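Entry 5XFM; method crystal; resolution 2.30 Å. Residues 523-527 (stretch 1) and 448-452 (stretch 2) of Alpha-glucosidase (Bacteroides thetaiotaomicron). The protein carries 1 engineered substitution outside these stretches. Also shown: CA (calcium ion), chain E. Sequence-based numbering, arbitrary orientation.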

# COMPACT_ATOMS: atom_id res chain seq x y z
N GLN A 523 4.16 -4.45 6.60
CA GLN A 523 4.47 -3.18 7.27
C GLN A 523 3.29 -2.21 7.38
O GLN A 523 2.56 -1.98 6.41
CB GLN A 523 5.64 -2.50 6.54
CG GLN A 523 6.00 -1.10 7.03
CD GLN A 523 5.21 -0.03 6.29
OE1 GLN A 523 5.00 -0.13 5.08
NE2 GLN A 523 4.78 1.00 7.01
N ASN A 524 3.09 -1.68 8.59
CA ASN A 524 2.16 -0.58 8.85
C ASN A 524 2.52 0.05 10.20
O ASN A 524 2.76 -0.66 11.17
CB ASN A 524 0.71 -1.07 8.84
CG ASN A 524 -0.30 0.07 8.68
OD1 ASN A 524 -0.74 0.66 9.66
ND2 ASN A 524 -0.64 0.38 7.44
N PRO A 525 2.53 1.39 10.27
CA PRO A 525 3.03 2.13 11.44
C PRO A 525 2.25 1.84 12.73
O PRO A 525 2.84 1.69 13.80
CB PRO A 525 2.82 3.60 11.03
CG PRO A 525 2.62 3.59 9.57
CD PRO A 525 1.99 2.30 9.24
N VAL A 526 0.93 1.76 12.61
CA VAL A 526 0.08 1.39 13.73
C VAL A 526 -0.52 0.02 13.46
O VAL A 526 -1.42 -0.12 12.63
CB VAL A 526 -1.04 2.43 13.96
CG1 VAL A 526 -2.03 1.94 15.02
CG2 VAL A 526 -0.45 3.78 14.35
N GLN A 527 -0.01 -1.01 14.13
CA GLN A 527 -0.48 -2.37 13.89
C GLN A 527 -1.55 -2.78 14.89
O GLN A 527 -1.29 -2.88 16.09
CB GLN A 527 0.68 -3.37 13.96
CG GLN A 527 1.75 -3.23 12.87
CD GLN A 527 1.35 -3.83 11.53
OE1 GLN A 527 0.18 -3.83 11.15
NE2 GLN A 527 2.33 -4.34 10.81
CA CA E . -12.72 -3.96 4.81
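Stretch 2 (448-452) YVGSE

Stretch 2 runs as a β-strand from Tyr448 to Ser451 and leaves it at Glu452. It lies against the Asn524–Val526 part of stretch 1, where the chain is mostly loop and Pro525, with phi/psi of -61/-42, interrupts the extended backbone of its neighbours. In register, Asn524 faces Gly450, with 6.1 Å between their CA atoms, and Pro525 faces Val449, with 5.8 Å between theirs. At these two pairs the numbering rises in one chain as it falls in the other, but the segments cross obliquely and do not run as neatly antiparallel strands. No clear hydrogen bond joins them, and the contact buries 192 Å² in all.

The apolar part centres on Val449, the residue most covered by the partner stretch. Its CB lies 4.0 Å from CG2 of Val526, a normal van der Waals distance for two β-branched side chains, whose compact shape fills space close to the backbone. Val449 has chi1 in the m well and Val526 in the t well. Beside them, CD of Pro525 rests 3.7 Å from the carbonyl O of Val449. Proline suits such a place: its ring offers a rigid carbon surface, and its nitrogen has no hydrogen to leave without a partner in this buried setting.

The polar part belongs to Asn524, whose CA-to-CB bond points toward stretch 2 and whose side-chain amide reaches the backbone there. The modelled OD1 is 3.1 Å from O of Val449, but the amide is probably turned over in the model, so the identity of the atom in that position remains open. A short side chain ending in a planar amide is well suited to lie close to a neighbouring backbone.

Gly450 is explained by its surroundings. A CB here would point toward stretch 1 and clash with the side-chain amide of Asn524. Its backbone angles, 124/163, would also jam a CB against the carbonyl O of Val449, which by itself calls for glycine.

The remaining side chains of stretch 2 serve other partners. The hydroxyls of Tyr448 and Ser451 are hydrogen-bonded within the strand, OH to OG at 2.6 Å; either may donate, as each carries a hydroxyl. Ser451 directs its CA-to-CB bond away from stretch 1. So does Glu452, whose extended chain (chi1 and chi2 both t) carries its carboxylate to the calcium ion, with OE1 of Glu452 2.7 Å and OE2 2.4 Å from the calcium ion. Four waters and two atoms from elsewhere in the structure complete the coordination.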

# COMPACT_ATOMS: atom_id res chain seq x y z
N TYR A 448 -1.05 10.59 8.54
CA TYR A 448 -1.52 9.37 7.89
C TYR A 448 -0.80 8.16 8.46
O TYR A 448 0.42 8.11 8.48
CB TYR A 448 -1.32 9.46 6.38
CG TYR A 448 -1.53 8.13 5.69
CD1 TYR A 448 -2.80 7.60 5.53
CD2 TYR A 448 -0.45 7.40 5.22
CE1 TYR A 448 -3.00 6.38 4.91
CE2 TYR A 448 -0.63 6.18 4.61
CZ TYR A 448 -1.90 5.68 4.45
OH TYR A 448 -2.07 4.46 3.83
N VAL A 449 -1.55 7.18 8.96
CA VAL A 449 -0.91 6.00 9.55
C VAL A 449 -1.40 4.66 8.98
O VAL A 449 -1.44 3.65 9.69
CB VAL A 449 -1.07 5.99 11.08
CG1 VAL A 449 -0.31 7.18 11.69
CG2 VAL A 449 -2.54 6.00 11.49
N GLY A 450 -1.78 4.64 7.71
CA GLY A 450 -2.05 3.39 7.04
C GLY A 450 -3.41 3.25 6.39
O GLY A 450 -4.35 3.99 6.70
N SER A 451 -3.51 2.26 5.50
CA SER A 451 -4.71 2.01 4.71
C SER A 451 -5.00 0.52 4.59
O SER A 451 -4.09 -0.31 4.71
CB SER A 451 -4.56 2.60 3.30
OG SER A 451 -4.57 4.02 3.32
N GLU A 452 -6.25 0.17 4.32
CA GLU A 452 -6.59 -1.23 4.09
C GLU A 452 -6.22 -1.55 2.63
O GLU A 452 -5.11 -2.00 2.36
CB GLU A 452 -8.07 -1.51 4.40
CG GLU A 452 -8.47 -2.99 4.43
CD GLU A 452 -9.96 -3.17 4.68
OE1 GLU A 452 -10.73 -2.27 4.28
OE2 GLU A 452 -10.36 -4.20 5.27
O HOH W 1 -14.18 -2.18 4.29
O HOH W 2 -14.73 -5.01 3.73
O HOH W 3 -15.05 -5.09 5.99
O HOH W 4 -12.76 -2.96 7.00